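Local coordinates for protein phosphoribosylaminoimidazole carboxylase (Bombyx mori, PDB 4JA0) that is a bifunctional enzyme of purine biosynthesis, probably catalysing AIR carboxylation and SAICAR synthesis in one chain, at residues Lys128-Phe133 against Asp140-Glu145; Gly161-Asp166 against Ser412-Asp417; Asp166-Ala171 against Gly203-Ala208. All blocks are in the same frame, centred on the assembly; numbering follows the deposited sequence.

Interaction 1 of 3, residues Lys128-Phe133 against Asp140-Glu145; sequences KQETFF and DPQWSE
The Phe133 ring lies flat over the indole of Trp143 as an offset stack: the phenyl and the six-membered ring of the indole have centroids 4.2 Å apart and planes only 11° from parallel. With CG of Phe133 anti to its own N (chi1 -173°), the phenyl rests over the benzo half while CB sits over the pyrrole half, a CH-pi contact 3.6 Å from that ring's centroid. A second, smaller apolar contact joins Phe132 to Gln142, where CE2 of the ring comes 3.5 Å from CB of the glutamine.

The backbones are tied by two bonds: Phe133 N to Pro141 O (2.9 Å) and Trp143 N to Thr131 O (3.1 Å). Phe132 and Gln142 form an antiparallel non-hydrogen-bonded pair of this beta hairpin.

Side-chain and water bonds extend the grip. Thr131 OG1 donates to Trp143 O at 2.9 Å, and one water accepts from Thr131 N and Gln142 NE2 while donating to that same Trp143 O. Glu130 turns its OE1 to Arg104 in a salt bridge on the adjacent strand.

Trp143 O is therefore held by both a hydroxyl and a water, so strand 142-143, weak in backbone bonds, is probably held as much by side chains, ring stacking and water as by its own pairing.

Interaction 2 of 3, residues Gly161-Asp166 against Ser412-Asp417; sequences GRDEVD and SLRQAD
Arg414 reaches from helix 396-420 to helix 162-183 and sets NH1 of its guanidinium between Asp163 and Asp166, one helical turn apart. NH1 donates to both, with Asp163 OD1 modelled at 2.5 Å and Asp166 OD2 at 2.4 Å; these lengths are shorter than real bonds should be and doubtful at 2.8 Å resolution, so only the pairing can be relied on. NH2 adds a weak, bent bond to Asp166 OD2. Both carboxylates meet the guanidinium at its edge, yet their planes are steeply turned from it, 71° for Asp163 and 74° for Asp166. A bend at chi2 (-132°) carries the arginine chain across, and its CD passes alongside OD1 of Asp163.

Asp166 forms the buried end of this salt-bridge network; Arg169 stands by its other oxygen, too near in the model for its place to be trusted. With Asp163, Asp166 and Glu309 of the third subunit round it, the guanidinium's positive charge probably offsets the mutual repulsion of the carboxylates.

Beyond these three charged side chains contact is slight, the axes of segments 162-166 and 412-417 staying 11.5 Å apart at closest approach. At the start of helix 162-183, Gly161 N donates to Glu164 OE2 (2.9 Å).

The two segments run antiparallel. Val165 packs on helix 145-150, while Asp417 makes a salt bridge to Arg299 of the third subunit, which thus borders this helix-helix contact through Arg299 and Glu309.

Interaction 3 of 3, residues Asp166-Ala171 against Gly203-Ala208; sequences DYMRKA and GSIVLA. With SO4 (sulfate ion), chain H.
Met168 and Ile205 meet at about a right angle, the extended first part of the methionine chain running across the isoleucine's branches. CG of Met168 lies 4.0 Å from CG2 of Ile205; then the chain bends at its last torsion (chi3 -78°), which brings CE to 4.1 Å from CD1 of Ile205. The methionine thus touches both branches, the CG2 methyl and the CD1 end of the ethyl arm.

Tyr167 stands beside this pair. Its ring leaves the helix with CG anti to N (chi1 175°) and projects toward the strand, where CE2 comes 4.3 Å from Ile205 CG2, a light apolar touch. The polar link is indirect: Tyr167 OH donates to a water at 3.0 Å, lying in the plane of the ring at its edge, and the water donates to Ile205 O at 2.8 Å.

Ala171 CB, one turn on in the helix, lies over one face of the tyrosine, and a sulfate ion, probably from the crystallisation liquor, sets its O4 over the other. Ile205 N holds the ion by a nearly straight bond to O1 (3.2 Å, 171°); O4 over the ring is not to be read as a bond.

Phe197 of strand 188-200 packs on both Met168 and Ile205. The whole is helix-on-sheet packing: helix 162-183 lies against the hairpin of strands 188-200 and 205-207, whose connection includes Gly203 in a left-handed backbone conformation.

Overall arrangement
Interactions 2 and 3 are close neighbours, with centres about 11 Å apart. Both use helix 162-183, and their segments overlap at Asp166, which makes contacts only in interaction 2, while Tyr167 and Met168 face the sheet. Interaction 1 lies about 15 Å from interaction 3 and about 20 Å from interaction 2. It reaches the same antiparallel sheet as interaction 3, and its Glu145 joins it to the helix through a salt bridge to Arg169. Along the chain interaction 1 closes first; interaction 3 then falls inside the long loop closed by interaction 2. Interaction 1 closes a hairpin of the sheet and interaction 3 packs the helix on that sheet, both in the SAICAR synthetase region, whereas interaction 2 ties that helix to the chain's C-terminal helix.

Interaction 1 of 3, residues Lys128-Phe133 against Asp140-Glu145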
ATOM      1  N   LYS A 128       4.510  46.888 -12.247  1.00  4.68           N
ATOM      2  CA  LYS A 128       3.705  47.343 -13.368  1.00  1.05           C
ATOM      3  C   LYS A 128       4.564  47.297 -14.615  1.00  4.71           C
ATOM      4  O   LYS A 128       5.736  47.707 -14.586  1.00  3.32           O
ATOM      5  CB  LYS A 128       3.274  48.783 -13.128  1.00  2.42           C
ATOM      6  CG  LYS A 128       2.128  49.292 -13.996  1.00  9.73           C
ATOM      7  CD  LYS A 128       0.792  48.971 -13.383  1.00 16.55           C
ATOM      8  CE  LYS A 128      -0.331  49.442 -14.273  1.00 22.31           C
ATOM      9  NZ  LYS A 128      -1.637  49.142 -13.637  1.00 27.69           N
ATOM     10  N   GLN A 129       4.004  46.804 -15.713  1.00  2.48           N
ATOM     11  CA  GLN A 129       4.754  46.794 -16.956  1.00  1.61           C
ATOM     12  C   GLN A 129       3.908  47.359 -18.101  1.00  2.39           C
ATOM     13  O   GLN A 129       2.796  46.899 -18.343  1.00 15.24           O
ATOM     14  CB  GLN A 129       5.377  45.397 -17.203  1.00  1.20           C
ATOM     15  CG  GLN A 129       5.171  44.731 -18.548  1.00  1.53           C
ATOM     16  CD  GLN A 129       5.788  45.456 -19.734  1.00  4.74           C
ATOM     17  OE1 GLN A 129       6.343  46.547 -19.616  1.00 13.01           O
ATOM     18  NE2 GLN A 129       5.671  44.850 -20.896  1.00  3.80           N
ATOM     19  N   GLU A 130       4.433  48.402 -18.749  1.00  2.63           N
ATOM     20  CA  GLU A 130       3.732  49.143 -19.798  1.00  1.32           C
ATOM     21  C   GLU A 130       4.526  49.230 -21.090  1.00  3.68           C
ATOM     22  O   GLU A 130       5.750  49.087 -21.111  1.00  3.55           O
ATOM     23  CB  GLU A 130       3.401  50.554 -19.314  1.00  1.17           C
ATOM     24  CG  GLU A 130       2.553  50.523 -18.074  1.00 14.90           C
ATOM     25  CD  GLU A 130       2.294  51.876 -17.462  1.00 17.80           C
ATOM     26  OE1 GLU A 130       3.227  52.710 -17.421  1.00 16.90           O
ATOM     27  OE2 GLU A 130       1.141  52.087 -17.015  1.00 30.30           O
ATOM     28  N   THR A 131       3.817  49.475 -22.180  1.00  6.94           N
ATOM     29  CA  THR A 131       4.462  49.519 -23.480  1.00  9.35           C
ATOM     30  C   THR A 131       4.216  50.835 -24.184  1.00  5.84           C
ATOM     31  O   THR A 131       3.164  51.460 -24.025  1.00  2.27           O
ATOM     32  CB  THR A 131       4.037  48.331 -24.379  1.00  7.08           C
ATOM     33  OG1 THR A 131       2.641  48.061 -24.198  1.00 10.92           O
ATOM     34  CG2 THR A 131       4.766  47.124 -23.954  1.00  3.75           C
ATOM     35  N   PHE A 132       5.225  51.252 -24.938  1.00  8.61           N
ATOM     36  CA  PHE A 132       5.183  52.505 -25.654  1.00  4.48           C
ATOM     37  C   PHE A 132       5.727  52.357 -27.053  1.00  6.62           C
ATOM     38  O   PHE A 132       6.743  51.702 -27.277  1.00  6.17           O
ATOM     39  CB  PHE A 132       5.950  53.568 -24.887  1.00  1.00           C
ATOM     40  CG  PHE A 132       5.336  53.899 -23.573  1.00  1.71           C
ATOM     41  CD1 PHE A 132       5.742  53.256 -22.410  1.00  2.68           C
ATOM     42  CD2 PHE A 132       4.330  54.838 -23.493  1.00  1.19           C
ATOM     43  CE1 PHE A 132       5.158  53.555 -21.180  1.00  1.22           C
ATOM     44  CE2 PHE A 132       3.745  55.136 -22.271  1.00  1.53           C
ATOM     45  CZ  PHE A 132       4.164  54.494 -21.113  1.00  1.41           C
ATOM     46  N   PHE A 133       5.034  53.004 -27.981  1.00  7.19           N
ATOM     47  CA  PHE A 133       5.385  53.011 -29.381  1.00 10.01           C
ATOM     48  C   PHE A 133       6.248  54.234 -29.666  1.00 16.55           C
ATOM     49  O   PHE A 133       6.469  55.057 -28.785  1.00 24.71           O
ATOM     50  CB  PHE A 133       4.120  53.045 -30.231  1.00 12.75           C
ATOM     51  CG  PHE A 133       4.383  52.891 -31.694  1.00 16.11           C
ATOM     52  CD1 PHE A 133       5.030  51.754 -32.171  1.00 17.15           C
ATOM     53  CD2 PHE A 133       4.010  53.880 -32.588  1.00  8.36           C
ATOM     54  CE1 PHE A 133       5.287  51.605 -33.520  1.00 15.93           C
ATOM     55  CE2 PHE A 133       4.269  53.742 -33.931  1.00  5.95           C
ATOM     56  CZ  PHE A 133       4.911  52.602 -34.401  1.00  9.53           C
ATOM     57  N   ASP A 140       5.613  59.476 -28.978  1.00 37.10           N
ATOM     58  CA  ASP A 140       5.793  58.150 -28.360  1.00 34.54           C
ATOM     59  C   ASP A 140       4.636  57.693 -27.456  1.00 16.12           C
ATOM     60  O   ASP A 140       4.813  57.621 -26.248  1.00 14.63           O
ATOM     61  CB  ASP A 140       7.118  58.073 -27.594  1.00 28.02           C
ATOM     62  CG  ASP A 140       8.326  58.117 -28.514  1.00 58.79           C
ATOM     63  OD1 ASP A 140       8.170  58.488 -29.703  1.00 49.63           O
ATOM     64  OD2 ASP A 140       9.430  57.764 -28.046  1.00 60.53           O
ATOM     65  N   PRO A 141       3.462  57.370 -28.047  1.00 18.38           N
ATOM     66  CA  PRO A 141       2.227  57.044 -27.311  1.00 14.87           C
ATOM     67  C   PRO A 141       2.170  55.633 -26.701  1.00 13.93           C
ATOM     68  O   PRO A 141       2.811  54.693 -27.174  1.00 11.51           O
ATOM     69  CB  PRO A 141       1.144  57.163 -28.395  1.00  5.04           C
ATOM     70  CG  PRO A 141       1.842  56.748 -29.646  1.00  7.32           C
ATOM     71  CD  PRO A 141       3.267  57.251 -29.506  1.00 16.26           C
ATOM     72  N   GLN A 142       1.359  55.501 -25.657  1.00  9.66           N
ATOM     73  CA  GLN A 142       1.199  54.244 -24.960  1.00  4.07           C
ATOM     74  C   GLN A 142       0.346  53.292 -25.811  1.00 12.35           C
ATOM     75  O   GLN A 142      -0.626  53.704 -26.447  1.00 11.26           O
ATOM     76  CB  GLN A 142       0.564  54.489 -23.583  1.00  2.49           C
ATOM     77  CG  GLN A 142       0.443  53.253 -22.686  1.00 10.69           C
ATOM     78  CD  GLN A 142       0.121  53.603 -21.234  1.00 12.92           C
ATOM     79  OE1 GLN A 142      -0.067  54.768 -20.896  1.00 19.20           O
ATOM     80  NE2 GLN A 142       0.075  52.590 -20.368  1.00 13.81           N
ATOM     81  N   TRP A 143       0.745  52.023 -25.852  1.00 11.91           N
ATOM     82  CA  TRP A 143      -0.008  50.998 -26.554  1.00  5.37           C
ATOM     83  C   TRP A 143      -0.411  49.910 -25.595  1.00  9.45           C
ATOM     84  O   TRP A 143       0.278  49.645 -24.616  1.00  9.82           O
ATOM     85  CB  TRP A 143       0.809  50.350 -27.666  1.00  5.80           C
ATOM     86  CG  TRP A 143       0.811  51.109 -28.930  1.00 11.72           C
ATOM     87  CD1 TRP A 143       0.471  52.418 -29.096  1.00 10.28           C
ATOM     88  CD2 TRP A 143       1.184  50.618 -30.224  1.00 11.56           C
ATOM     89  NE1 TRP A 143       0.608  52.775 -30.416  1.00 13.92           N
ATOM     90  CE2 TRP A 143       1.047  51.693 -31.132  1.00  9.05           C
ATOM     91  CE3 TRP A 143       1.631  49.381 -30.702  1.00  6.33           C
ATOM     92  CZ2 TRP A 143       1.342  51.572 -32.493  1.00  1.90           C
ATOM     93  CZ3 TRP A 143       1.917  49.257 -32.057  1.00 13.14           C
ATOM     94  CH2 TRP A 143       1.769  50.353 -32.938  1.00  4.77           C
ATOM     95  N   SER A 144      -1.519  49.259 -25.913  1.00 10.37           N
ATOM     96  CA  SER A 144      -1.934  48.080 -25.206  1.00  5.34           C
ATOM     97  C   SER A 144      -1.240  46.899 -25.871  1.00 12.79           C
ATOM     98  O   SER A 144      -0.647  47.048 -26.950  1.00  3.42           O
ATOM     99  CB  SER A 144      -3.457  47.923 -25.277  1.00 11.38           C
ATOM    100  OG  SER A 144      -3.917  47.811 -26.621  1.00  9.88           O
ATOM    101  N   GLU A 145      -1.284  45.741 -25.212  1.00 11.57           N
ATOM    102  CA  GLU A 145      -0.758  44.522 -25.792  1.00  6.40           C
ATOM    103  C   GLU A 145      -1.556  44.197 -27.031  1.00  8.42           C
ATOM    104  O   GLU A 145      -0.996  43.769 -28.032  1.00  9.06           O
ATOM    105  CB  GLU A 145      -0.789  43.369 -24.783  1.00  9.49           C
ATOM    106  CG  GLU A 145       0.329  43.485 -23.746  1.00 23.67           C
ATOM    107  CD  GLU A 145       0.463  42.284 -22.817  1.00 25.98           C
ATOM    108  OE1 GLU A 145      -0.414  41.385 -22.832  1.00 30.49           O
ATOM    109  OE2 GLU A 145       1.463  42.258 -22.056  1.00  6.98           O
TER
HETATM  110  O   HOH W   1       1.068  50.064 -21.620  1.00  5.36           O

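Interaction 2 of 3, residues Gly161-Asp166 against Ser412-Asp417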
ATOM      1  N   GLY A 161       3.360  37.997 -32.211  1.00  5.93           N
ATOM      2  CA  GLY A 161       2.011  37.741 -31.725  1.00  5.34           C
ATOM      3  C   GLY A 161       2.003  37.737 -30.204  1.00 11.77           C
ATOM      4  O   GLY A 161       3.015  38.070 -29.570  1.00 13.47           O
ATOM      5  N   ARG A 162       0.892  37.305 -29.614  1.00 12.94           N
ATOM      6  CA  ARG A 162       0.750  37.334 -28.164  1.00  8.15           C
ATOM      7  C   ARG A 162       1.848  36.502 -27.460  1.00 10.25           C
ATOM      8  O   ARG A 162       2.295  36.841 -26.372  1.00 12.26           O
ATOM      9  CB  ARG A 162      -0.661  36.872 -27.765  1.00  2.11           C
ATOM     10  CG  ARG A 162      -0.980  37.020 -26.300  1.00  4.32           C
ATOM     11  CD  ARG A 162      -1.098  38.481 -25.878  1.00  5.02           C
ATOM     12  NE  ARG A 162      -2.153  39.207 -26.591  1.00 54.17           N
ATOM     13  CZ  ARG A 162      -2.940  40.137 -26.038  1.00 80.20           C
ATOM     14  NH1 ARG A 162      -2.807  40.449 -24.753  1.00 65.94           N
ATOM     15  NH2 ARG A 162      -3.877  40.749 -26.761  1.00 42.59           N
ATOM     16  N   ASP A 163       2.318  35.443 -28.099  1.00  6.07           N
ATOM     17  CA  ASP A 163       3.367  34.644 -27.494  1.00  5.98           C
ATOM     18  C   ASP A 163       4.642  35.471 -27.354  1.00  5.30           C
ATOM     19  O   ASP A 163       5.278  35.491 -26.300  1.00  7.87           O
ATOM     20  CB  ASP A 163       3.592  33.351 -28.307  1.00  7.46           C
ATOM     21  CG  ASP A 163       2.504  32.297 -28.054  1.00 14.70           C
ATOM     22  OD1 ASP A 163       1.964  32.277 -26.921  1.00 15.03           O
ATOM     23  OD2 ASP A 163       2.146  31.536 -28.998  1.00 15.60           O
ATOM     24  N   GLU A 164       4.987  36.195 -28.404  1.00  7.24           N
ATOM     25  CA  GLU A 164       6.179  37.028 -28.382  1.00  3.33           C
ATOM     26  C   GLU A 164       6.008  38.183 -27.404  1.00  3.40           C
ATOM     27  O   GLU A 164       6.917  38.508 -26.650  1.00  2.79           O
ATOM     28  CB  GLU A 164       6.482  37.537 -29.783  1.00  2.59           C
ATOM     29  CG  GLU A 164       7.052  36.465 -30.706  1.00  7.31           C
ATOM     30  CD  GLU A 164       6.030  35.391 -31.107  1.00 18.75           C
ATOM     31  OE1 GLU A 164       6.455  34.229 -31.329  1.00 16.76           O
ATOM     32  OE2 GLU A 164       4.813  35.703 -31.201  1.00 10.66           O
ATOM     33  N   VAL A 165       4.829  38.783 -27.391  1.00  3.09           N
ATOM     34  CA  VAL A 165       4.542  39.819 -26.409  1.00  4.16           C
ATOM     35  C   VAL A 165       4.540  39.261 -24.985  1.00  5.14           C
ATOM     36  O   VAL A 165       5.033  39.923 -24.065  1.00  4.96           O
ATOM     37  CB  VAL A 165       3.220  40.541 -26.733  1.00  5.39           C
ATOM     38  CG1 VAL A 165       2.721  41.361 -25.543  1.00  1.66           C
ATOM     39  CG2 VAL A 165       3.410  41.409 -27.983  1.00  2.69           C
ATOM     40  N   ASP A 166       4.026  38.040 -24.808  1.00  5.20           N
ATOM     41  CA  ASP A 166       4.052  37.393 -23.495  1.00  4.24           C
ATOM     42  C   ASP A 166       5.490  37.273 -23.012  1.00  3.81           C
ATOM     43  O   ASP A 166       5.805  37.693 -21.901  1.00  2.48           O
ATOM     44  CB  ASP A 166       3.391  36.003 -23.524  1.00  8.15           C
ATOM     45  CG  ASP A 166       1.848  36.067 -23.590  1.00 17.57           C
ATOM     46  OD1 ASP A 166       1.262  37.086 -23.145  1.00 16.33           O
ATOM     47  OD2 ASP A 166       1.223  35.102 -24.115  1.00 13.76           O
ATOM     48  N   SER A 412       9.468  27.360 -23.475  1.00  5.10           N
ATOM     49  CA  SER A 412       9.620  26.083 -24.173  1.00  8.69           C
ATOM     50  C   SER A 412       8.309  25.334 -24.356  1.00  5.33           C
ATOM     51  O   SER A 412       8.144  24.629 -25.343  1.00  9.59           O
ATOM     52  CB  SER A 412      10.624  25.195 -23.446  1.00  3.28           C
ATOM     53  OG  SER A 412      10.127  24.788 -22.179  1.00 75.46           O
ATOM     54  N   LEU A 413       7.401  25.462 -23.391  1.00  4.45           N
ATOM     55  CA  LEU A 413       6.072  24.855 -23.478  1.00  5.05           C
ATOM     56  C   LEU A 413       5.300  25.386 -24.657  1.00 11.42           C
ATOM     57  O   LEU A 413       4.563  24.647 -25.310  1.00 12.40           O
ATOM     58  CB  LEU A 413       5.255  25.138 -22.227  1.00  2.82           C
ATOM     59  CG  LEU A 413       5.532  24.254 -21.031  1.00  5.48           C
ATOM     60  CD1 LEU A 413       4.672  24.699 -19.872  1.00  5.78           C
ATOM     61  CD2 LEU A 413       5.247  22.827 -21.422  1.00  4.11           C
ATOM     62  N   ARG A 414       5.437  26.683 -24.902  1.00  4.05           N
ATOM     63  CA  ARG A 414       4.757  27.298 -26.029  1.00  3.62           C
ATOM     64  C   ARG A 414       5.348  26.789 -27.329  1.00  4.08           C
ATOM     65  O   ARG A 414       4.602  26.564 -28.276  1.00  9.09           O
ATOM     66  CB  ARG A 414       4.820  28.820 -25.950  1.00  4.12           C
ATOM     67  CG  ARG A 414       4.342  29.349 -24.621  1.00  5.33           C
ATOM     68  CD  ARG A 414       3.364  30.458 -24.800  1.00  4.98           C
ATOM     69  NE  ARG A 414       3.098  31.147 -23.536  1.00 17.75           N
ATOM     70  CZ  ARG A 414       2.530  32.349 -23.453  1.00 17.96           C
ATOM     71  NH1 ARG A 414       2.188  33.001 -24.566  1.00 10.75           N
ATOM     72  NH2 ARG A 414       2.331  32.907 -22.265  1.00 16.00           N
ATOM     73  N   GLN A 415       6.663  26.564 -27.375  1.00  5.78           N
ATOM     74  CA  GLN A 415       7.253  25.985 -28.577  1.00  6.47           C
ATOM     75  C   GLN A 415       6.609  24.615 -28.822  1.00 10.89           C
ATOM     76  O   GLN A 415       6.111  24.341 -29.919  1.00 11.27           O
ATOM     77  CB  GLN A 415       8.779  25.842 -28.438  1.00 15.48           C
ATOM     78  CG  GLN A 415       9.569  27.137 -28.204  1.00 42.50           C
ATOM     79  CD  GLN A 415       9.389  28.169 -29.315  1.00 84.06           C
ATOM     80  OE1 GLN A 415       9.187  27.821 -30.481  1.00 75.15           O
ATOM     81  NE2 GLN A 415       9.473  29.448 -28.954  1.00 69.05           N
ATOM     82  N   ALA A 416       6.518  23.808 -27.771  1.00  5.55           N
ATOM     83  CA  ALA A 416       5.892  22.497 -27.873  1.00  4.72           C
ATOM     84  C   ALA A 416       4.394  22.570 -28.186  1.00  4.13           C
ATOM     85  O   ALA A 416       3.885  21.753 -28.953  1.00  2.57           O
ATOM     86  CB  ALA A 416       6.125  21.696 -26.587  1.00  4.64           C
ATOM     87  N   ASP A 417       3.695  23.537 -27.593  1.00  3.76           N
ATOM     88  CA  ASP A 417       2.262  23.670 -27.834  1.00  5.68           C
ATOM     89  C   ASP A 417       2.051  23.984 -29.310  1.00 10.48           C
ATOM     90  O   ASP A 417       1.151  23.417 -29.952  1.00  4.90           O
ATOM     91  CB  ASP A 417       1.612  24.758 -26.963  1.00  3.83           C
ATOM     92  CG  ASP A 417       0.079  24.866 -27.186  1.00 13.78           C
ATOM     93  OD1 ASP A 417      -0.393  25.876 -27.761  1.00 16.15           O
ATOM     94  OD2 ASP A 417      -0.662  23.917 -26.834  1.00  4.31           O
TER

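Interaction 3 of 3, residues Asp166-Ala171 against Gly203-Ala208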
ATOM      1  N   ASP A 166       4.026  38.040 -24.808  1.00  5.20           N
ATOM      2  CA  ASP A 166       4.052  37.393 -23.495  1.00  4.24           C
ATOM      3  C   ASP A 166       5.490  37.273 -23.012  1.00  3.81           C
ATOM      4  O   ASP A 166       5.805  37.693 -21.901  1.00  2.48           O
ATOM      5  CB  ASP A 166       3.391  36.003 -23.524  1.00  8.15           C
ATOM      6  CG  ASP A 166       1.848  36.067 -23.590  1.00 17.57           C
ATOM      7  OD1 ASP A 166       1.262  37.086 -23.145  1.00 16.33           O
ATOM      8  OD2 ASP A 166       1.223  35.102 -24.115  1.00 13.76           O
ATOM      9  N   TYR A 167       6.370  36.773 -23.871  1.00  2.79           N
ATOM     10  CA  TYR A 167       7.777  36.616 -23.520  1.00  1.73           C
ATOM     11  C   TYR A 167       8.445  37.937 -23.095  1.00  4.58           C
ATOM     12  O   TYR A 167       9.190  37.977 -22.107  1.00  1.60           O
ATOM     13  CB  TYR A 167       8.548  36.009 -24.689  1.00  1.28           C
ATOM     14  CG  TYR A 167      10.023  35.923 -24.443  1.00  2.13           C
ATOM     15  CD1 TYR A 167      10.550  34.875 -23.725  1.00  2.72           C
ATOM     16  CD2 TYR A 167      10.885  36.904 -24.906  1.00  2.34           C
ATOM     17  CE1 TYR A 167      11.908  34.787 -23.484  1.00  8.43           C
ATOM     18  CE2 TYR A 167      12.252  36.833 -24.667  1.00  3.97           C
ATOM     19  CZ  TYR A 167      12.756  35.766 -23.954  1.00  7.79           C
ATOM     20  OH  TYR A 167      14.108  35.657 -23.701  1.00 10.36           O
ATOM     21  N   MET A 168       8.184  39.004 -23.856  1.00  8.51           N
ATOM     22  CA  MET A 168       8.787  40.316 -23.601  1.00  1.73           C
ATOM     23  C   MET A 168       8.232  40.981 -22.336  1.00  1.89           C
ATOM     24  O   MET A 168       8.945  41.704 -21.649  1.00  1.00           O
ATOM     25  CB  MET A 168       8.652  41.222 -24.820  1.00  0.41           C
ATOM     26  CG  MET A 168       9.584  40.829 -25.960  1.00  1.41           C
ATOM     27  SD  MET A 168       9.494  41.892 -27.428  1.00  5.05           S
ATOM     28  CE  MET A 168       7.997  41.323 -28.236  1.00  1.23           C
ATOM     29  N   ARG A 169       6.964  40.734 -22.026  1.00  1.46           N
ATOM     30  CA  ARG A 169       6.429  41.241 -20.780  1.00  1.38           C
ATOM     31  C   ARG A 169       7.125  40.533 -19.667  1.00  2.47           C
ATOM     32  O   ARG A 169       7.624  41.159 -18.746  1.00  2.35           O
ATOM     33  CB  ARG A 169       4.939  40.994 -20.646  1.00  0.87           C
ATOM     34  CG  ARG A 169       4.331  41.542 -19.354  1.00  0.00           C
ATOM     35  CD  ARG A 169       3.177  40.677 -18.844  1.00  3.09           C
ATOM     36  NE  ARG A 169       2.423  40.082 -19.954  1.00  7.55           N
ATOM     37  CZ  ARG A 169       2.383  38.779 -20.227  1.00  3.11           C
ATOM     38  NH1 ARG A 169       3.004  37.911 -19.443  1.00  8.60           N
ATOM     39  NH2 ARG A 169       1.696  38.336 -21.265  1.00 11.30           N
ATOM     40  N   LYS A 170       7.189  39.215 -19.767  1.00  3.34           N
ATOM     41  CA  LYS A 170       7.793  38.433 -18.705  1.00  1.36           C
ATOM     42  C   LYS A 170       9.277  38.752 -18.567  1.00  0.90           C
ATOM     43  O   LYS A 170       9.786  38.882 -17.448  1.00  1.45           O
ATOM     44  CB  LYS A 170       7.553  36.938 -18.925  1.00  2.03           C
ATOM     45  CG  LYS A 170       6.096  36.480 -18.681  1.00  1.45           C
ATOM     46  CD  LYS A 170       6.000  34.982 -18.734  1.00  1.12           C
ATOM     47  CE  LYS A 170       6.101  34.510 -20.155  1.00  6.27           C
ATOM     48  NZ  LYS A 170       6.329  33.041 -20.286  1.00 14.02           N
ATOM     49  N   ALA A 171       9.957  38.940 -19.693  1.00  1.38           N
ATOM     50  CA  ALA A 171      11.382  39.247 -19.660  1.00  1.51           C
ATOM     51  C   ALA A 171      11.668  40.612 -19.061  1.00  1.23           C
ATOM     52  O   ALA A 171      12.603  40.771 -18.282  1.00  2.27           O
ATOM     53  CB  ALA A 171      11.978  39.170 -21.059  1.00  1.46           C
ATOM     54  N   GLY A 203      15.748  34.475 -35.776  1.00 15.77           N
ATOM     55  CA  GLY A 203      14.371  34.596 -35.331  1.00 13.49           C
ATOM     56  C   GLY A 203      14.165  34.633 -33.818  1.00 17.57           C
ATOM     57  O   GLY A 203      13.046  34.422 -33.342  1.00 12.72           O
ATOM     58  N   SER A 204      15.242  34.864 -33.064  1.00 12.31           N
ATOM     59  CA  SER A 204      15.189  34.907 -31.597  1.00 14.23           C
ATOM     60  C   SER A 204      15.133  36.333 -31.036  1.00 10.59           C
ATOM     61  O   SER A 204      15.824  37.236 -31.511  1.00 14.86           O
ATOM     62  CB  SER A 204      16.364  34.112 -30.979  1.00 24.42           C
ATOM     63  OG  SER A 204      16.255  32.715 -31.257  1.00  7.76           O
ATOM     64  N   ILE A 205      14.325  36.533 -30.005  1.00  6.12           N
ATOM     65  CA  ILE A 205      14.184  37.858 -29.414  1.00 10.48           C
ATOM     66  C   ILE A 205      15.272  38.133 -28.376  1.00  9.24           C
ATOM     67  O   ILE A 205      15.384  37.430 -27.368  1.00  8.47           O
ATOM     68  CB  ILE A 205      12.791  38.039 -28.778  1.00  3.90           C
ATOM     69  CG1 ILE A 205      11.711  37.918 -29.848  1.00  2.02           C
ATOM     70  CG2 ILE A 205      12.686  39.399 -28.090  1.00  3.31           C
ATOM     71  CD1 ILE A 205      10.316  38.160 -29.317  1.00  2.55           C
ATOM     72  N   VAL A 206      16.068  39.165 -28.615  1.00  3.35           N
ATOM     73  CA  VAL A 206      17.163  39.463 -27.707  1.00  8.15           C
ATOM     74  C   VAL A 206      16.976  40.840 -27.060  1.00  5.46           C
ATOM     75  O   VAL A 206      16.388  41.742 -27.668  1.00  9.05           O
ATOM     76  CB  VAL A 206      18.548  39.361 -28.424  1.00  7.57           C
ATOM     77  CG1 VAL A 206      18.784  37.948 -28.970  1.00  0.00           C
ATOM     78  CG2 VAL A 206      18.632  40.354 -29.544  1.00 18.61           C
ATOM     79  N   LEU A 207      17.429  40.979 -25.814  1.00  7.56           N
ATOM     80  CA  LEU A 207      17.460  42.284 -25.144  1.00  7.03           C
ATOM     81  C   LEU A 207      18.582  43.068 -25.796  1.00 10.12           C
ATOM     82  O   LEU A 207      19.738  42.630 -25.773  1.00 11.29           O
ATOM     83  CB  LEU A 207      17.723  42.109 -23.654  1.00  4.22           C
ATOM     84  CG  LEU A 207      17.921  43.401 -22.888  1.00  4.49           C
ATOM     85  CD1 LEU A 207      16.622  44.160 -22.783  1.00  4.94           C
ATOM     86  CD2 LEU A 207      18.479  43.102 -21.511  1.00 10.54           C
ATOM     87  N   ALA A 208      18.274  44.228 -26.364  1.00  7.07           N
ATOM     88  CA  ALA A 208      19.173  44.713 -27.395  1.00 10.67           C
ATOM     89  C   ALA A 208      19.582  46.175 -27.419  1.00 16.95           C
ATOM     90  O   ALA A 208      20.444  46.555 -28.223  1.00 27.93           O
ATOM     91  CB  ALA A 208      18.598  44.336 -28.739  1.00  9.73           C
TER
HETATM   92  S   SO4 H 504      13.575  33.479 -27.387  1.00106.59           S
HETATM   93  O1  SO4 H 504      12.937  34.006 -28.594  1.00 23.24           O
HETATM   94  O2  SO4 H 504      13.861  32.058 -27.579  1.00 87.68           O
HETATM   95  O3  SO4 H 504      14.834  34.197 -27.080  1.00 12.49           O
HETATM   96  O4  SO4 H 504      12.600  33.617 -26.306  1.00 44.06           O
HETATM   97  O   HOH W   2      15.859  37.909 -24.693  1.00  3.73           O